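Local coordinates for anophensin (Anopheles stephensi, PDB 6XMB), which inhibits activation of the host kallikrein-kinin system by preventing reciprocal activation of factor XII and prekallikrein, and weakly inhibits the alternative pathway of complement, at the interface of chains A and B. Sequence-based numbering; all coordinates share one arbitrary frame. Chains: chain A/B, Anophensin.

Contact 1: the interface of chains A and B. Residues chain A 36, 40-41, 44, 62, 65; chain B 11, 14-15.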
loop_
_atom_site.group_PDB
_atom_site.type_symbol
_atom_site.label_atom_id
_atom_site.label_comp_id
_atom_site.label_asym_id
_atom_site.label_seq_id
_atom_site.Cartn_x
_atom_site.Cartn_y
_atom_site.Cartn_z
ATOM N N VAL A 36 -6.324 -9.433 -9.301
ATOM C CA VAL A 36 -6.570 -8.955 -10.663
ATOM C C VAL A 36 -6.191 -10.024 -11.675
ATOM O O VAL A 36 -6.961 -10.332 -12.589
ATOM C CB VAL A 36 -5.824 -7.624 -10.887
ATOM C CG1 VAL A 36 -5.750 -7.256 -12.361
ATOM C CG2 VAL A 36 -6.535 -6.536 -10.123
ATOM N N LEU A 40 -9.698 -11.629 -13.193
ATOM C CA LEU A 40 -10.020 -10.655 -14.221
ATOM C C LEU A 40 -9.177 -10.860 -15.465
ATOM O O LEU A 40 -9.718 -11.087 -16.549
ATOM C CB LEU A 40 -9.837 -9.236 -13.677
ATOM C CG LEU A 40 -10.214 -8.105 -14.629
ATOM C CD1 LEU A 40 -11.684 -8.179 -14.950
ATOM C CD2 LEU A 40 -9.890 -6.746 -14.026
ATOM N N ARG A 41 -7.855 -10.771 -15.328
ATOM C CA ARG A 41 -6.990 -10.886 -16.496
ATOM C C ARG A 41 -7.166 -12.238 -17.170
ATOM O O ARG A 41 -7.434 -12.317 -18.374
ATOM C CB ARG A 41 -5.532 -10.666 -16.092
ATOM C CG ARG A 41 -4.535 -10.758 -17.245
ATOM C CD ARG A 41 -3.109 -10.934 -16.715
ATOM N NE ARG A 41 -2.891 -12.295 -16.227
ATOM C CZ ARG A 41 -1.841 -12.680 -15.504
ATOM N NH1 ARG A 41 -0.906 -11.806 -15.169
ATOM N NH2 ARG A 41 -1.729 -13.943 -15.106
ATOM N N LEU A 44 -10.481 -12.981 -19.006
ATOM C CA LEU A 44 -10.608 -12.121 -20.181
ATOM C C LEU A 44 -9.600 -12.491 -21.256
ATOM O O LEU A 44 -9.841 -12.244 -22.440
ATOM C CB LEU A 44 -10.436 -10.655 -19.798
ATOM C CG LEU A 44 -11.654 -9.955 -19.203
ATOM C CD1 LEU A 44 -11.209 -8.676 -18.524
ATOM C CD2 LEU A 44 -12.667 -9.633 -20.296
ATOM N N LEU A 62 -12.824 -1.165 -22.114
ATOM C CA LEU A 62 -11.557 -1.277 -21.400
ATOM C C LEU A 62 -11.381 -0.120 -20.432
ATOM O O LEU A 62 -10.844 -0.295 -19.330
ATOM C CB LEU A 62 -10.392 -1.323 -22.389
ATOM C CG LEU A 62 -10.373 -2.493 -23.372
ATOM C CD1 LEU A 62 -9.268 -2.301 -24.396
ATOM C CD2 LEU A 62 -10.206 -3.824 -22.641
ATOM N N MET A 65 -13.409 -0.758 -17.363
ATOM C CA MET A 65 -12.737 -1.795 -16.574
ATOM C C MET A 65 -11.592 -1.221 -15.746
ATOM O O MET A 65 -11.500 -1.470 -14.538
ATOM C CB MET A 65 -12.222 -2.904 -17.496
ATOM C CG MET A 65 -11.649 -4.109 -16.766
ATOM S SD MET A 65 -10.591 -5.151 -17.809
ATOM C CE MET A 65 -9.175 -4.095 -17.995
ATOM N N LEU B 11 -5.053 -6.665 -25.151
ATOM C CA LEU B 11 -5.438 -6.826 -23.752
ATOM C C LEU B 11 -4.226 -6.828 -22.831
ATOM O O LEU B 11 -4.323 -6.376 -21.685
ATOM C CB LEU B 11 -6.235 -8.115 -23.552
ATOM C CG LEU B 11 -7.745 -8.029 -23.733
ATOM C CD1 LEU B 11 -8.407 -9.319 -23.291
ATOM C CD2 LEU B 11 -8.279 -6.855 -22.941
ATOM N N VAL B 14 -3.220 -3.305 -21.554
ATOM C CA VAL B 14 -3.990 -2.808 -20.419
ATOM C C VAL B 14 -3.571 -3.492 -19.124
ATOM O O VAL B 14 -3.498 -2.855 -18.069
ATOM C CB VAL B 14 -5.491 -2.994 -20.687
ATOM C CG1 VAL B 14 -6.276 -2.801 -19.407
ATOM C CG2 VAL B 14 -5.955 -2.040 -21.787
ATOM N N PHE B 15 -3.335 -4.801 -19.162
ATOM C CA PHE B 15 -2.987 -5.490 -17.926
ATOM C C PHE B 15 -1.528 -5.309 -17.557
ATOM O O PHE B 15 -1.191 -5.408 -16.379
ATOM C CB PHE B 15 -3.347 -6.979 -18.022
ATOM C CG PHE B 15 -4.810 -7.225 -17.884
ATOM C CD1 PHE B 15 -5.413 -7.149 -16.641
ATOM C CD2 PHE B 15 -5.595 -7.461 -18.995
ATOM C CE1 PHE B 15 -6.760 -7.325 -16.500
ATOM C CE2 PHE B 15 -6.951 -7.648 -18.866
ATOM C CZ PHE B 15 -7.541 -7.574 -17.625
#
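The ring of B:Phe15 lies against A:Arg41 and has more of its own surface hidden by chain A, 92 Å², than any other residue of this patch. The aromatic contact is of the CH-pi kind: CB of A:Arg41 stands over one face of the ring, 3.7 Å from the centroid and displaced toward the rim. CG of A:Arg41 follows over the inner end of the ring, 3.6 Å from CG of B:Phe15, while the backbone CA of A:Arg41 sits 3.5 Å from CZ of B:Phe15. With CG anti to the backbone N (chi1 -180°), the arginine runs its aliphatic stem along the ring; a bend at chi3 then carries off the guanidinium, whose plane is 80° from that of the ring. To the ring itself the arginine appears to offer mainly its hydrocarbon stem.

Aliphatic and thioether groups close in round the far end of the ring. CD1 of A:Leu44 meets CZ at the edge, in the ring plane, and CG of A:Leu40 approaches CE1. The bent chain of A:Met65 crosses the phenyl at about a right angle and brings its methyl CE to 3.9 Å from CZ of B:Phe15. CE of A:Met65 also touches CG1 of B:Val14 at 3.5 Å. Beside it, the methyls CD2 of A:Leu62 and CD2 of B:Leu11 meet at 3.6 Å.

Helix 5-49 of chain B here packs into the groove between helices 6-49 and 59-80 of chain A, with B:Phe15 pointing between them.

Contact 2: the interface of chains A and B. Residues chain A 44-45, 48, 57, 62; chain B 7-8, 11.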
loop_
_atom_site.group_PDB
_atom_site.type_symbol
_atom_site.label_atom_id
_atom_site.label_comp_id
_atom_site.label_asym_id
_atom_site.label_seq_id
_atom_site.Cartn_x
_atom_site.Cartn_y
_atom_site.Cartn_z
ATOM N N LEU A 44 -10.481 -12.981 -19.006
ATOM C CA LEU A 44 -10.608 -12.121 -20.181
ATOM C C LEU A 44 -9.600 -12.491 -21.256
ATOM O O LEU A 44 -9.841 -12.244 -22.440
ATOM C CB LEU A 44 -10.436 -10.655 -19.798
ATOM C CG LEU A 44 -11.654 -9.955 -19.203
ATOM C CD1 LEU A 44 -11.209 -8.676 -18.524
ATOM C CD2 LEU A 44 -12.667 -9.633 -20.296
ATOM N N TYR A 45 -8.460 -13.064 -20.871
ATOM C CA TYR A 45 -7.564 -13.601 -21.887
ATOM C C TYR A 45 -8.215 -14.748 -22.638
ATOM O O TYR A 45 -7.933 -14.945 -23.824
ATOM C CB TYR A 45 -6.251 -14.076 -21.268
ATOM C CG TYR A 45 -5.214 -12.986 -21.075
ATOM C CD1 TYR A 45 -5.329 -11.763 -21.728
ATOM C CD2 TYR A 45 -4.109 -13.186 -20.248
ATOM C CE1 TYR A 45 -4.369 -10.756 -21.554
ATOM C CE2 TYR A 45 -3.149 -12.194 -20.077
ATOM C CZ TYR A 45 -3.287 -10.988 -20.729
ATOM O OH TYR A 45 -2.340 -10.012 -20.553
ATOM N N ALA A 48 -10.550 -13.300 -25.284
ATOM C CA ALA A 48 -9.861 -12.634 -26.380
ATOM C C ALA A 48 -9.395 -13.631 -27.429
ATOM O O ALA A 48 -9.474 -13.361 -28.632
ATOM C CB ALA A 48 -8.672 -11.843 -25.842
ATOM N N LEU A 57 -12.445 -4.169 -30.746
ATOM C CA LEU A 57 -12.583 -4.101 -29.300
ATOM C C LEU A 57 -13.122 -2.747 -28.874
ATOM O O LEU A 57 -12.706 -1.706 -29.391
ATOM C CB LEU A 57 -11.241 -4.354 -28.613
ATOM C CG LEU A 57 -10.745 -5.797 -28.554
ATOM C CD1 LEU A 57 -9.585 -5.884 -27.576
ATOM C CD2 LEU A 57 -11.863 -6.741 -28.152
ATOM N N LEU A 62 -12.824 -1.165 -22.114
ATOM C CA LEU A 62 -11.557 -1.277 -21.400
ATOM C C LEU A 62 -11.381 -0.120 -20.432
ATOM O O LEU A 62 -10.844 -0.295 -19.330
ATOM C CB LEU A 62 -10.392 -1.323 -22.389
ATOM C CG LEU A 62 -10.373 -2.493 -23.372
ATOM C CD1 LEU A 62 -9.268 -2.301 -24.396
ATOM C CD2 LEU A 62 -10.206 -3.824 -22.641
ATOM N N HIS B 7 -5.988 -9.247 -30.667
ATOM C CA HIS B 7 -6.779 -8.919 -29.485
ATOM C C HIS B 7 -6.030 -9.235 -28.196
ATOM O O HIS B 7 -6.215 -8.542 -27.193
ATOM C CB HIS B 7 -8.106 -9.671 -29.505
ATOM C CG HIS B 7 -8.760 -9.713 -30.852
ATOM N ND1 HIS B 7 -8.579 -8.729 -31.800
ATOM C CD2 HIS B 7 -9.584 -10.631 -31.414
ATOM C CE1 HIS B 7 -9.266 -9.038 -32.887
ATOM N NE2 HIS B 7 -9.885 -10.187 -32.678
ATOM N N VAL B 8 -5.187 -10.268 -28.200
ATOM C CA VAL B 8 -4.475 -10.645 -26.983
ATOM C C VAL B 8 -3.420 -9.604 -26.636
ATOM O O VAL B 8 -3.336 -9.145 -25.492
ATOM C CB VAL B 8 -3.847 -12.036 -27.132
ATOM C CG1 VAL B 8 -3.313 -12.497 -25.781
ATOM C CG2 VAL B 8 -4.860 -13.018 -27.703
ATOM N N LEU B 11 -5.053 -6.665 -25.151
ATOM C CA LEU B 11 -5.438 -6.826 -23.752
ATOM C C LEU B 11 -4.226 -6.828 -22.831
ATOM O O LEU B 11 -4.323 -6.376 -21.685
ATOM C CB LEU B 11 -6.235 -8.115 -23.552
ATOM C CG LEU B 11 -7.745 -8.029 -23.733
ATOM C CD1 LEU B 11 -8.407 -9.319 -23.291
ATOM C CD2 LEU B 11 -8.279 -6.855 -22.941
#
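B:Leu11 forms the apolar centre, one methyl directed to each of two walls of chain A. Its CD1 lies 3.6 Å from CB of A:Ala48, on the helix 6-49 side, where it also passes the carbonyl oxygen of A:Leu44. CD2 faces the opposite wall, toward A:Leu62. The small side chain of A:Ala48 probably helps the leucine branch approach the helix backbone.

Further out, A:Tyr45 flanks the leucine with a ring edge rather than a face: its CE1 is 3.8 Å from CB of B:Leu11, which lies in the ring plane. The two side chains run past each other in opposite directions. CG of the tyrosine is anti to the carbonyl carbon (chi1 -84°), which lays the ring alongside the partner helix near B:Val8. A:Leu57 borders the other flank more loosely, its CD1 4.3 Å from the backbone O of B:His7.

At the polar rim, the imidazole of B:His7 turns an edge toward the end of helix 6-49. Its CD2 is 3.9 Å from the carbonyl O of A:Ala48, which lies in the ring plane, a contact made through carbon.

The first turns of helix 5-49 of chain B thus rest against the last turns of helix 6-49 of chain A, with the loop residue A:Leu57 and the start of helix 59-80 opposite.

Contact 3: the interface of chains A and B. Residues chain A 2, 5; chain B 51, 53.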
loop_
_atom_site.group_PDB
_atom_site.type_symbol
_atom_site.label_atom_id
_atom_site.label_comp_id
_atom_site.label_asym_id
_atom_site.label_seq_id
_atom_site.Cartn_x
_atom_site.Cartn_y
_atom_site.Cartn_z
ATOM N N GLU A 2 30.103 -4.856 26.545
ATOM C CA GLU A 2 28.997 -4.445 27.408
ATOM C C GLU A 2 27.721 -5.138 27.010
ATOM O O GLU A 2 27.397 -5.205 25.831
ATOM C CB GLU A 2 28.763 -2.940 27.351
ATOM C CG GLU A 2 27.560 -2.486 28.191
ATOM C CD GLU A 2 27.182 -1.028 27.970
ATOM O OE1 GLU A 2 26.162 -0.759 27.301
ATOM O OE2 GLU A 2 27.909 -0.147 28.461
ATOM N N ARG A 5 21.787 -3.244 26.278
ATOM C CA ARG A 5 20.914 -2.584 27.222
ATOM C C ARG A 5 19.483 -3.045 26.989
ATOM O O ARG A 5 19.054 -3.240 25.849
ATOM C CB ARG A 5 21.029 -1.061 27.092
ATOM C CG ARG A 5 22.424 -0.510 27.409
ATOM C CD ARG A 5 22.691 0.729 26.570
ATOM N NE ARG A 5 24.105 1.089 26.454
ATOM C CZ ARG A 5 24.575 2.329 26.614
ATOM N NH1 ARG A 5 23.748 3.329 26.903
ATOM N NH2 ARG A 5 25.870 2.572 26.472
ATOM N N LEU B 51 21.905 7.283 26.261
ATOM C CA LEU B 51 21.224 7.352 27.539
ATOM C C LEU B 51 22.084 6.709 28.614
ATOM O O LEU B 51 23.073 6.037 28.320
ATOM C CB LEU B 51 19.868 6.668 27.431
ATOM C CG LEU B 51 18.924 7.343 26.430
ATOM C CD1 LEU B 51 17.689 6.516 26.221
ATOM C CD2 LEU B 51 18.552 8.703 26.931
ATOM N N ARG B 53 22.837 3.778 31.149
ATOM C CA ARG B 53 22.579 2.353 30.958
ATOM C C ARG B 53 21.354 1.870 31.727
ATOM O O ARG B 53 20.680 0.936 31.279
ATOM C CB ARG B 53 23.820 1.552 31.375
ATOM C CG ARG B 53 24.728 1.167 30.209
ATOM C CD ARG B 53 26.193 1.110 30.624
ATOM N NE ARG B 53 26.377 0.438 31.905
ATOM C CZ ARG B 53 27.107 0.922 32.903
ATOM N NH1 ARG B 53 27.753 2.078 32.759
ATOM N NH2 ARG B 53 27.212 0.240 34.042
#
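A:Glu2 and A:Arg5 meet B:Arg53 at a peripheral polar contact of this all-helical protein, a member of the aegyptin C-terminal domain family. The guanidinium of A:Arg5 lies with one face against the stem of B:Arg53: CG of B:Arg53 stands 3.7 Å from the guanidinium plane of A:Arg5, over its centre. The two arginine side chains cross at about a right angle, their guanidinium planes 81° apart. Bends at chi2 and chi3 lead the head group of B:Arg53 away from that of A:Arg5, leaving 5.9 Å between NE of B:Arg53 and NH2 of A:Arg5.

The carboxylate of A:Glu2, at the end of an extended chain, lies between the two arginines, its plane 43° from the guanidinium of B:Arg53. OE1 of A:Glu2 accepts a hydrogen bond from NE of A:Arg5 at 2.9 Å, also a salt bridge within chain A; NE meets OE1 nearly in line with its C-O bond, while OE1 itself sits 30° out of the A:Arg5 guanidinium plane. OE2 of A:Glu2 is directed across the interface and forms a longer salt bridge with NE of B:Arg53, at 3.8 Å. NH1 of A:Arg5 adds a weak hydrogen bond to the backbone O of B:Leu51, at 3.1 Å, linking the N-terminal segment before helix 6-49 to the loop after helix 5-49.

Contacts 1 and 2 adjoin, their C-alpha centres about 7 Å apart, and share A:Leu44, A:Leu62 and B:Leu11, forming one largely apolar strip. The C-alpha centre of contact 3 is about 56 Å from that of contact 1 and about 63 Å from that of contact 2, at the opposite end of the paired long helices. The N-terminal part of chain B engages chain A at contacts 1 and 2, whereas the N-terminus of chain A meets chain B at contact 3, consistent with an antiparallel arrangement. Two-fold symmetry repeats each contact with the chains exchanged, placing apolar packing and a polar fringe at both ends. This dimer may or may not be the functional form.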